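Local coordinates for protein SusD homolog (Bacteroides thetaiotaomicron VPI-5482, PDB 3IV0) that probably binds glycans at the outer membrane for uptake by a partner transporter, as in other SusD-family proteins, although its own ligand is unknown, at residues A53-S59 with M297-S303; N71-R77 with N477-E481; F284-Y290 with K339-W345. All blocks are in the same frame, centred on the assembly; numbering follows the deposited sequence. Where two conformers were deposited one is given.

Interaction 1: A53-S59 with M297-S303; sequences APITAYS and MPLFCYS
Even in a largely helical protein, two three-residue strands can tie distant parts of the chain together. Here Ile-55 to Ala-57 runs antiparallel to Phe-300 to Tyr-302, with axes 4.6 Å apart and N-to-C directions at 155°. Pro-54 centres an inverse gamma turn, and its O accepts Ser-303 N at 2.8 Å; Ser-303 OG caps Tyr-306 N at the start of helix 304-310. Ile-55 (p, t) forms a non-hydrogen-bonded pair with Tyr-302; its CG2 sits over the Tyr-302 ring (3.7 Å to the centroid) and its CD1 over the Phe-300 ring (4.0 Å). Thr-56 and Cys-301 make the hydrogen-bonded pair, N to O and O to N both 3.0 Å, their side chains on the opposite face. Ala-57 pairs with Phe-300, CA atoms 4.2 Å apart. Tyr-58 N reaches Leu-299 O at 3.1 Å, while its ring (chi1 m) meets Cys-301 SG obliquely, 4.4 Å from the centroid, has CB of Met-297 (a selenomethionine) over one face, 4.3 Å from the centroid, and sends OH to Lys-339 N. A water bridges Ser-59 N (2.9 Å) and Leu-299 O (2.7 Å). The result is a minimal two-stranded antiparallel sheet, its Ile-55 face turned toward Val-65 of helix 63-69.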
loop_
_atom_site.group_PDB
_atom_site.type_symbol
_atom_site.label_atom_id
_atom_site.label_comp_id
_atom_site.label_asym_id
_atom_site.label_seq_id
_atom_site.Cartn_x
_atom_site.Cartn_y
_atom_site.Cartn_z
ATOM N N ALA A 53 14.440 -3.237 -4.291
ATOM C CA ALA A 53 14.067 -4.454 -4.971
ATOM C C ALA A 53 15.204 -4.894 -5.922
ATOM O O ALA A 53 15.894 -4.031 -6.487
ATOM C CB ALA A 53 12.774 -4.238 -5.767
ATOM N N PRO A 54 15.372 -6.203 -6.089
ATOM C CA PRO A 54 16.412 -6.744 -6.989
ATOM C C PRO A 54 15.947 -6.694 -8.449
ATOM O O PRO A 54 15.690 -7.724 -9.089
ATOM C CB PRO A 54 16.594 -8.154 -6.467
ATOM C CG PRO A 54 15.272 -8.544 -5.985
ATOM C CD PRO A 54 14.659 -7.278 -5.388
ATOM N N ILE A 55 15.870 -5.462 -8.955
ATOM C CA ILE A 55 15.351 -5.176 -10.278
ATOM C C ILE A 55 16.408 -4.482 -11.119
ATOM O O ILE A 55 17.286 -3.774 -10.610
ATOM C CB ILE A 55 14.053 -4.335 -10.208
ATOM C CG1 ILE A 55 14.254 -2.987 -9.521
ATOM C CG2 ILE A 55 12.941 -5.149 -9.558
ATOM C CD1 ILE A 55 12.975 -2.103 -9.580
ATOM N N THR A 56 16.287 -4.687 -12.428
ATOM C CA THR A 56 17.185 -4.087 -13.388
ATOM C C THR A 56 16.404 -3.562 -14.580
ATOM O O THR A 56 15.530 -4.251 -15.071
ATOM C CB THR A 56 18.210 -5.129 -13.905
ATOM O OG1 THR A 56 18.902 -5.705 -12.797
ATOM C CG2 THR A 56 19.184 -4.492 -14.857
ATOM N N ALA A 57 16.715 -2.344 -15.023
ATOM C CA ALA A 57 16.103 -1.750 -16.215
ATOM C C ALA A 57 16.616 -2.397 -17.476
ATOM O O ALA A 57 17.793 -2.703 -17.563
ATOM C CB ALA A 57 16.366 -0.253 -16.258
ATOM N N TYR A 58 15.741 -2.576 -18.445
ATOM C CA TYR A 58 16.184 -3.031 -19.760
ATOM C C TYR A 58 16.899 -1.911 -20.523
ATOM O O TYR A 58 17.716 -2.208 -21.381
ATOM C CB TYR A 58 15.011 -3.578 -20.546
ATOM C CG TYR A 58 14.576 -4.942 -20.079
ATOM C CD1 TYR A 58 15.192 -6.090 -20.575
ATOM C CD2 TYR A 58 13.527 -5.097 -19.173
ATOM C CE1 TYR A 58 14.816 -7.339 -20.151
ATOM C CE2 TYR A 58 13.131 -6.351 -18.748
ATOM C CZ TYR A 58 13.763 -7.476 -19.253
ATOM O OH TYR A 58 13.345 -8.725 -18.822
ATOM N N SER A 59 16.633 -0.655 -20.185
ATOM C CA SER A 59 17.292 0.490 -20.805
ATOM C C SER A 59 17.965 1.337 -19.712
ATOM O O SER A 59 17.268 1.992 -18.945
ATOM C CB SER A 59 16.257 1.317 -21.585
ATOM O OG SER A 59 15.814 0.646 -22.772
HETATM N N MSE A 297 10.253 -4.931 -24.838
HETATM C CA MSE A 297 10.694 -5.336 -23.491
HETATM C C MSE A 297 10.021 -4.412 -22.473
HETATM O O MSE A 297 9.661 -3.285 -22.804
HETATM C CB MSE A 297 12.225 -5.282 -23.340
HETATM C CG MSE A 297 12.835 -3.878 -23.455
HETATM SE SE MSE A 297 14.681 -3.785 -24.168
HETATM C CE MSE A 297 14.688 -1.909 -24.573
ATOM N N PRO A 298 9.835 -4.894 -21.230
ATOM C CA PRO A 298 9.275 -4.025 -20.180
ATOM C C PRO A 298 10.249 -2.996 -19.676
ATOM O O PRO A 298 11.389 -2.941 -20.092
ATOM C CB PRO A 298 8.952 -4.994 -19.047
ATOM C CG PRO A 298 9.160 -6.359 -19.560
ATOM C CD PRO A 298 10.130 -6.238 -20.720
ATOM N N LEU A 299 9.817 -2.190 -18.710
ATOM C CA LEU A 299 10.720 -1.251 -18.071
ATOM C C LEU A 299 11.828 -1.944 -17.275
ATOM O O LEU A 299 12.990 -1.544 -17.320
ATOM C CB LEU A 299 9.911 -0.327 -17.134
ATOM C CG LEU A 299 10.721 0.724 -16.395
ATOM C CD1 LEU A 299 11.123 1.814 -17.353
ATOM C CD2 LEU A 299 9.889 1.342 -15.247
ATOM N N PHE A 300 11.467 -2.969 -16.503
ATOM C CA PHE A 300 12.428 -3.672 -15.667
ATOM C C PHE A 300 12.017 -5.105 -15.418
ATOM O O PHE A 300 10.898 -5.504 -15.685
ATOM C CB PHE A 300 12.688 -2.948 -14.321
ATOM C CG PHE A 300 11.489 -2.867 -13.390
ATOM C CD1 PHE A 300 11.127 -3.944 -12.569
ATOM C CD2 PHE A 300 10.759 -1.712 -13.294
ATOM C CE1 PHE A 300 10.056 -3.862 -11.695
ATOM C CE2 PHE A 300 9.669 -1.628 -12.434
ATOM C CZ PHE A 300 9.328 -2.687 -11.631
ATOM N N CYS A 301 12.965 -5.864 -14.893
ATOM C CA CYS A 301 12.704 -7.219 -14.466
ATOM C C CYS A 301 13.379 -7.526 -13.139
ATOM O O CYS A 301 14.341 -6.891 -12.746
ATOM C CB CYS A 301 13.159 -8.236 -15.530
ATOM S SG CYS A 301 14.930 -8.299 -15.864
ATOM N N TYR A 302 12.856 -8.558 -12.489
ATOM C CA TYR A 302 13.387 -9.072 -11.237
ATOM C C TYR A 302 14.481 -10.092 -11.492
ATOM O O TYR A 302 14.380 -10.890 -12.429
ATOM C CB TYR A 302 12.270 -9.776 -10.456
ATOM C CG TYR A 302 11.343 -8.797 -9.746
ATOM C CD1 TYR A 302 10.327 -8.183 -10.438
ATOM C CD2 TYR A 302 11.560 -8.448 -8.433
ATOM C CE1 TYR A 302 9.488 -7.279 -9.808
ATOM C CE2 TYR A 302 10.711 -7.523 -7.786
ATOM C CZ TYR A 302 9.692 -6.968 -8.499
ATOM O OH TYR A 302 8.847 -6.057 -7.905
ATOM N N SER A 303 15.485 -10.080 -10.651
ATOM C CA SER A 303 16.518 -11.121 -10.646
ATOM C C SER A 303 15.921 -12.518 -10.669
ATOM O O SER A 303 15.070 -12.864 -9.869
ATOM C CB SER A 303 17.365 -10.941 -9.386
ATOM O OG SER A 303 18.088 -12.088 -9.035
HETATM O O HOH W 1 14.043 0.135 -19.084
HETATM O O HOH W 2 13.192 -0.408 -21.535
#

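Interaction 2: N71-R77 with N477-E481; sequences NDMGELR and NLFWE
A chain terminus can pack against the fold through one large aromatic residue and one long cation, as the C-terminus here illustrates. Asn-71 (phi 57°) ends the preceding helix in a Schellman motif; Asp-72 is the N-cap of helix 73-79. The partner is a 3-10 turn, 478-480, with Trp-480 N bonded to Asn-477 O. The backbones approach most closely at Gly-74 and Trp-480, CA atoms 5.6 Å apart. Trp-480 (chi1 m, chi2 112°) lays its indole against the first helical turn: Met-73 CB, of a selenomethionine, stands 3.6 Å from the centroid of the six-membered ring, Met-73 CG is 3.4 Å from Trp-480 CH2, and Asn-71 O meets CH2 at the ring edge, 3.3 Å away. With all three chi angles m, Met-73 turns its selenium away from the indole. Gly-74 N lies 3.6 Å from Trp-480 CE3. One turn on, Arg-77 extends through t, t, then bends at chi3 (p), bringing NH2 to Trp-480 O at 2.7 Å and NH1 to Glu-481 OE2 at 2.9 Å, a surface salt bridge with weak hydrogen-bond geometry. The contact thus combines CH-pi packing with a guanidinium shared by Trp-480 O and the Glu-481 side-chain carboxylate.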
loop_
_atom_site.group_PDB
_atom_site.type_symbol
_atom_site.label_atom_id
_atom_site.label_comp_id
_atom_site.label_asym_id
_atom_site.label_seq_id
_atom_site.Cartn_x
_atom_site.Cartn_y
_atom_site.Cartn_z
ATOM N N ASN A 71 18.776 2.309 -3.385
ATOM C CA ASN A 71 18.528 3.303 -2.352
ATOM C C ASN A 71 19.382 4.563 -2.512
ATOM O O ASN A 71 19.688 5.241 -1.525
ATOM C CB ASN A 71 18.664 2.688 -0.945
ATOM C CG ASN A 71 18.026 3.540 0.132
ATOM O OD1 ASN A 71 16.938 4.100 -0.091
ATOM N ND2 ASN A 71 18.692 3.706 1.268
ATOM N N ASP A 72 19.673 4.921 -3.771
ATOM C CA ASP A 72 20.447 6.112 -4.095
ATOM C C ASP A 72 19.493 7.276 -4.277
ATOM O O ASP A 72 19.362 7.844 -5.384
ATOM C CB ASP A 72 21.256 5.855 -5.380
ATOM C CG ASP A 72 22.467 6.799 -5.561
ATOM O OD1 ASP A 72 22.629 7.856 -4.895
ATOM O OD2 ASP A 72 23.268 6.458 -6.471
HETATM N N MSE A 73 18.838 7.657 -3.174
HETATM C CA MSE A 73 17.730 8.574 -3.283
HETATM C C MSE A 73 18.235 9.980 -3.521
HETATM O O MSE A 73 17.521 10.827 -4.095
HETATM C CB MSE A 73 16.815 8.484 -2.033
HETATM C CG MSE A 73 16.405 7.117 -1.655
HETATM SE SE MSE A 73 15.435 6.232 -3.145
HETATM C CE MSE A 73 13.725 7.105 -2.852
ATOM N N GLY A 74 19.457 10.281 -3.109
ATOM C CA GLY A 74 20.039 11.574 -3.383
ATOM C C GLY A 74 20.322 11.747 -4.873
ATOM O O GLY A 74 20.134 12.838 -5.438
ATOM N N GLU A 75 20.762 10.688 -5.536
ATOM C CA GLU A 75 21.032 10.787 -6.976
ATOM C C GLU A 75 19.703 10.822 -7.718
ATOM O O GLU A 75 19.584 11.459 -8.760
ATOM C CB GLU A 75 21.896 9.630 -7.506
ATOM C CG GLU A 75 23.284 9.514 -6.920
ATOM C CD GLU A 75 24.196 10.684 -7.261
ATOM O OE1 GLU A 75 23.778 11.633 -7.979
ATOM O OE2 GLU A 75 25.364 10.642 -6.801
ATOM N N LEU A 76 18.697 10.125 -7.227
ATOM C CA LEU A 76 17.341 10.245 -7.791
ATOM C C LEU A 76 16.879 11.730 -7.756
ATOM O O LEU A 76 16.419 12.261 -8.763
ATOM C CB LEU A 76 16.376 9.373 -7.009
ATOM C CG LEU A 76 14.923 9.286 -7.523
ATOM C CD1 LEU A 76 14.889 8.534 -8.835
ATOM C CD2 LEU A 76 14.012 8.606 -6.489
ATOM N N ARG A 77 16.995 12.399 -6.622
ATOM C CA ARG A 77 16.581 13.796 -6.496
ATOM C C ARG A 77 17.451 14.703 -7.379
ATOM O O ARG A 77 17.049 15.803 -7.832
ATOM C CB ARG A 77 16.684 14.244 -5.043
ATOM C CG ARG A 77 16.520 15.759 -4.851
ATOM C CD ARG A 77 16.728 16.196 -3.412
ATOM N NE ARG A 77 18.114 16.077 -2.984
ATOM C CZ ARG A 77 18.529 16.149 -1.709
ATOM N NH1 ARG A 77 17.670 16.325 -0.703
ATOM N NH2 ARG A 77 19.817 16.035 -1.435
ATOM N N ASN A 477 15.130 15.622 5.653
ATOM C CA ASN A 477 15.591 14.289 6.000
ATOM C C ASN A 477 17.100 14.261 5.755
ATOM O O ASN A 477 17.579 14.235 4.628
ATOM C CB ASN A 477 14.807 13.203 5.256
ATOM C CG ASN A 477 13.505 12.859 5.957
ATOM O OD1 ASN A 477 13.408 12.998 7.176
ATOM N ND2 ASN A 477 12.500 12.403 5.193
ATOM N N LEU A 478 17.839 14.325 6.854
ATOM C CA LEU A 478 19.240 14.718 6.815
ATOM C C LEU A 478 20.172 13.690 6.236
ATOM O O LEU A 478 21.285 14.026 5.784
ATOM C CB LEU A 478 19.702 15.122 8.204
ATOM C CG LEU A 478 18.924 16.314 8.772
ATOM C CD1 LEU A 478 19.423 16.668 10.151
ATOM C CD2 LEU A 478 19.051 17.507 7.823
ATOM N N PHE A 479 19.762 12.421 6.171
ATOM C CA PHE A 479 20.627 11.462 5.527
ATOM C C PHE A 479 20.936 11.882 4.092
ATOM O O PHE A 479 21.979 11.526 3.536
ATOM C CB PHE A 479 20.021 10.054 5.525
ATOM C CG PHE A 479 20.952 9.011 4.968
ATOM C CD1 PHE A 479 22.022 8.552 5.727
ATOM C CD2 PHE A 479 20.811 8.511 3.702
ATOM C CE1 PHE A 479 22.879 7.621 5.217
ATOM C CE2 PHE A 479 21.680 7.563 3.198
ATOM C CZ PHE A 479 22.743 7.138 3.973
ATOM N N TRP A 480 19.994 12.574 3.466
ATOM C CA TRP A 480 20.114 12.928 2.044
ATOM C C TRP A 480 20.730 14.312 1.843
ATOM O O TRP A 480 20.797 14.767 0.712
ATOM C CB TRP A 480 18.731 12.846 1.383
ATOM C CG TRP A 480 18.088 11.544 1.676
ATOM C CD1 TRP A 480 16.993 11.346 2.436
ATOM C CD2 TRP A 480 18.517 10.265 1.218
ATOM N NE1 TRP A 480 16.719 10.007 2.500
ATOM C CE2 TRP A 480 17.645 9.310 1.767
ATOM C CE3 TRP A 480 19.579 9.815 0.411
ATOM C CZ2 TRP A 480 17.796 7.932 1.532
ATOM C CZ3 TRP A 480 19.730 8.479 0.202
ATOM C CH2 TRP A 480 18.848 7.545 0.739
ATOM N N GLU A 481 21.184 14.942 2.919
ATOM C CA GLU A 481 21.670 16.326 2.902
ATOM C C GLU A 481 23.127 16.415 3.289
ATOM O O GLU A 481 23.866 15.455 3.107
ATOM C CB GLU A 481 20.856 17.137 3.898
ATOM C CG GLU A 481 19.529 17.498 3.362
ATOM C CD GLU A 481 19.693 18.295 2.088
ATOM O OE1 GLU A 481 20.729 19.021 1.992
ATOM O OE2 GLU A 481 18.821 18.208 1.212
ATOM O OXT GLU A 481 23.551 17.467 3.811
#

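Interaction 3: F284-Y290 with K339-W345; sequences FSDNVSY and KEIKKFW. With EDO (1,2-ethanediol), chain F.
Buried loop packing is exemplified where the short, weakly bonded helical turn 284-287 meets residues 339-345, extended at first and closing in a type I beta turn from Lys-342 to Trp-345. Strand 300-302 adjoins both: Phe-284 and Ile-341 touch Tyr-302, and Val-288 touches Phe-300. CA atoms come nearest at Ser-289 and Glu-340 (4.9 Å) and at Ser-285 and Phe-344 (5.9 Å). Phe-284 (t) projects between Ile-341 and Phe-344: its CZ is 4.0 Å from Ile-341 CD1 and its CD2 3.6 Å from Phe-344 CE2, the two phenyl planes inclined at 72°. Val-288 fills the neighbouring space, CG2 to Ile-341 CB 3.7 Å, while its O accepts Ile-341 N at 3.0 Å. The gap between Ser-285 and the beta turn holds a water bonded to Ser-285 OG (2.9 Å), Ile-341 O (2.8 Å) and Phe-344 N (3.0 Å); Ser-285 OG also bonds Ser-357. Glu-340 (chi1 p, chi2 t) extends beside Tyr-290, OE1 accepting Tyr-290 N at 2.8 Å and OE2 lying over one ring face and bonding Ser-291 OG. Trp-345 turns its indole edge to Ser-289 and Ser-285, and NE1 donates to Ser-289 OG at 2.9 Å while that OG donates to Ser-285 O at 2.7 Å.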
loop_
_atom_site.group_PDB
_atom_site.type_symbol
_atom_site.label_atom_id
_atom_site.label_comp_id
_atom_site.label_asym_id
_atom_site.label_seq_id
_atom_site.Cartn_x
_atom_site.Cartn_y
_atom_site.Cartn_z
ATOM N N PHE A 284 2.345 -0.825 -11.457
ATOM C CA PHE A 284 3.370 -1.855 -11.486
ATOM C C PHE A 284 3.254 -2.726 -12.722
ATOM O O PHE A 284 4.259 -2.978 -13.445
ATOM C CB PHE A 284 3.226 -2.716 -10.222
ATOM C CG PHE A 284 4.167 -3.899 -10.140
ATOM C CD1 PHE A 284 5.439 -3.731 -9.641
ATOM C CD2 PHE A 284 3.771 -5.161 -10.540
ATOM C CE1 PHE A 284 6.315 -4.802 -9.519
ATOM C CE2 PHE A 284 4.660 -6.233 -10.418
ATOM C CZ PHE A 284 5.935 -6.021 -9.927
ATOM N N SER A 285 2.051 -3.175 -13.009
ATOM C CA SER A 285 1.826 -4.051 -14.150
ATOM C C SER A 285 2.407 -3.454 -15.455
ATOM O O SER A 285 3.003 -4.185 -16.275
ATOM C CB SER A 285 0.337 -4.346 -14.292
ATOM O OG SER A 285 0.116 -5.371 -15.260
ATOM N N ASP A 286 2.215 -2.150 -15.673
ATOM C CA ASP A 286 2.675 -1.507 -16.904
ATOM C C ASP A 286 4.167 -1.335 -16.951
ATOM O O ASP A 286 4.717 -1.011 -18.005
ATOM C CB ASP A 286 1.934 -0.199 -17.169
ATOM C CG ASP A 286 0.512 -0.423 -17.675
ATOM O OD1 ASP A 286 0.222 -1.481 -18.270
ATOM O OD2 ASP A 286 -0.323 0.508 -17.549
ATOM N N ASN A 287 4.838 -1.557 -15.819
ATOM C CA ASN A 287 6.273 -1.482 -15.784
ATOM C C ASN A 287 6.941 -2.845 -15.967
ATOM O O ASN A 287 8.156 -2.893 -16.232
ATOM C CB ASN A 287 6.730 -0.831 -14.464
ATOM C CG ASN A 287 6.363 0.639 -14.375
ATOM O OD1 ASN A 287 6.345 1.369 -15.372
ATOM N ND2 ASN A 287 6.082 1.095 -13.162
ATOM N N VAL A 288 6.182 -3.929 -15.806
ATOM C CA VAL A 288 6.741 -5.281 -15.864
ATOM C C VAL A 288 6.095 -6.114 -16.962
ATOM O O VAL A 288 6.261 -7.329 -16.983
ATOM C CB VAL A 288 6.625 -6.029 -14.516
ATOM C CG1 VAL A 288 7.457 -5.287 -13.478
ATOM C CG2 VAL A 288 5.191 -6.146 -14.094
ATOM N N SER A 289 5.421 -5.481 -17.901
ATOM C CA SER A 289 4.758 -6.169 -19.020
ATOM C C SER A 289 5.265 -5.654 -20.341
ATOM O O SER A 289 5.671 -4.497 -20.445
ATOM C CB SER A 289 3.244 -5.925 -18.968
ATOM O OG SER A 289 2.683 -6.425 -17.760
ATOM N N TYR A 290 5.227 -6.505 -21.368
ATOM C CA TYR A 290 5.570 -6.057 -22.718
ATOM C C TYR A 290 4.667 -6.623 -23.809
ATOM O O TYR A 290 4.341 -5.912 -24.745
ATOM C CB TYR A 290 7.055 -6.351 -23.048
ATOM C CG TYR A 290 7.395 -7.816 -23.256
ATOM C CD1 TYR A 290 7.742 -8.640 -22.196
ATOM C CD2 TYR A 290 7.373 -8.378 -24.531
ATOM C CE1 TYR A 290 8.030 -9.969 -22.384
ATOM C CE2 TYR A 290 7.656 -9.715 -24.721
ATOM C CZ TYR A 290 7.988 -10.501 -23.654
ATOM O OH TYR A 290 8.279 -11.838 -23.826
ATOM N N LYS A 339 11.450 -10.780 -19.869
ATOM C CA LYS A 339 10.478 -11.562 -19.125
ATOM C C LYS A 339 9.469 -10.614 -18.488
ATOM O O LYS A 339 9.782 -9.440 -18.270
ATOM C CB LYS A 339 11.118 -12.428 -18.072
ATOM C CG LYS A 339 11.878 -11.699 -17.030
ATOM C CD LYS A 339 12.526 -12.738 -16.122
ATOM C CE LYS A 339 13.338 -12.143 -15.033
ATOM N NZ LYS A 339 13.858 -13.223 -14.101
ATOM N N GLU A 340 8.271 -11.117 -18.283
ATOM C CA GLU A 340 7.189 -10.270 -17.783
ATOM C C GLU A 340 6.416 -10.945 -16.686
ATOM O O GLU A 340 6.451 -12.157 -16.513
ATOM C CB GLU A 340 6.268 -9.849 -18.910
ATOM C CG GLU A 340 5.597 -10.968 -19.654
ATOM C CD GLU A 340 4.810 -10.495 -20.864
ATOM O OE1 GLU A 340 4.651 -9.260 -21.072
ATOM O OE2 GLU A 340 4.340 -11.389 -21.626
ATOM N N ILE A 341 5.712 -10.115 -15.910
ATOM C CA ILE A 341 4.831 -10.569 -14.849
ATOM C C ILE A 341 3.400 -10.305 -15.288
ATOM O O ILE A 341 3.095 -9.173 -15.673
ATOM C CB ILE A 341 5.150 -9.795 -13.557
ATOM C CG1 ILE A 341 6.542 -10.191 -13.087
ATOM C CG2 ILE A 341 4.087 -10.052 -12.502
ATOM C CD1 ILE A 341 7.086 -9.348 -11.916
ATOM N N LYS A 342 2.550 -11.318 -15.260
ATOM C CA LYS A 342 1.206 -11.257 -15.798
ATOM C C LYS A 342 0.090 -11.298 -14.728
ATOM O O LYS A 342 -1.101 -11.302 -15.018
ATOM C CB LYS A 342 0.998 -12.389 -16.809
ATOM C CG LYS A 342 1.052 -13.733 -16.232
ATOM C CD LYS A 342 0.859 -14.788 -17.357
ATOM C CE LYS A 342 0.933 -16.197 -16.818
ATOM N NZ LYS A 342 0.821 -17.190 -17.913
ATOM N N LYS A 343 0.533 -11.225 -13.482
ATOM C CA LYS A 343 -0.342 -11.272 -12.302
ATOM C C LYS A 343 -1.533 -10.328 -12.403
ATOM O O LYS A 343 -2.625 -10.690 -12.044
ATOM C CB LYS A 343 0.476 -10.890 -11.056
ATOM C CG LYS A 343 -0.325 -10.770 -9.757
ATOM C CD LYS A 343 0.571 -10.546 -8.572
ATOM C CE LYS A 343 -0.260 -10.284 -7.318
ATOM N NZ LYS A 343 0.581 -10.062 -6.115
ATOM N N PHE A 344 -1.311 -9.109 -12.883
ATOM C CA PHE A 344 -2.345 -8.076 -12.826
ATOM C C PHE A 344 -3.104 -7.875 -14.125
ATOM O O PHE A 344 -3.836 -6.902 -14.268
ATOM C CB PHE A 344 -1.694 -6.755 -12.425
ATOM C CG PHE A 344 -1.040 -6.792 -11.064
ATOM C CD1 PHE A 344 -1.774 -6.541 -9.938
ATOM C CD2 PHE A 344 0.296 -7.081 -10.927
ATOM C CE1 PHE A 344 -1.186 -6.630 -8.687
ATOM C CE2 PHE A 344 0.908 -7.147 -9.699
ATOM C CZ PHE A 344 0.170 -6.924 -8.567
ATOM N N TRP A 345 -2.856 -8.704 -15.142
ATOM C CA TRP A 345 -3.415 -8.382 -16.456
ATOM C C TRP A 345 -4.931 -8.280 -16.466
ATOM O O TRP A 345 -5.650 -9.210 -16.150
ATOM C CB TRP A 345 -2.921 -9.348 -17.527
ATOM C CG TRP A 345 -1.493 -9.158 -17.877
ATOM C CD1 TRP A 345 -0.645 -8.217 -17.398
ATOM C CD2 TRP A 345 -0.762 -9.917 -18.835
ATOM N NE1 TRP A 345 0.591 -8.360 -17.963
ATOM C CE2 TRP A 345 0.545 -9.395 -18.865
ATOM C CE3 TRP A 345 -1.090 -10.981 -19.670
ATOM C CZ2 TRP A 345 1.549 -9.927 -19.695
ATOM C CZ3 TRP A 345 -0.096 -11.507 -20.501
ATOM C CH2 TRP A 345 1.192 -10.975 -20.513
HETATM C C1 EDO F . 4.496 1.718 -18.998
HETATM O O1 EDO F . 4.913 0.984 -20.118
HETATM C C2 EDO F . 5.555 2.420 -18.152
HETATM O O2 EDO F . 6.823 1.796 -18.247
HETATM O O HOH W 3 0.990 -7.921 -14.311
HETATM O O HOH W 4 5.930 -13.575 -21.980
#

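Interactions 1 and 3 are neighbours, their centres about 11 Å apart, and they touch directly: Tyr-58 OH lies 3.0 Å from Lys-339 N, a probable hydrogen bond, and Tyr-302 OH packs 3.3 Å from Phe-284 CE1. Their segments alternate along the chain, 53-59, 284-290, 297-303, 339-345, and helix 284-287 and strand 300-302, consecutive elements, each belong to one contact. Interaction 2 stands apart, its centre about 22 Å from that of interaction 1 and about 28 Å from that of interaction 3. Interaction 1 links the early chain to its middle, interaction 2 the early chain to its C-terminus, and interaction 3 two mid-chain segments lying between those of interaction 2.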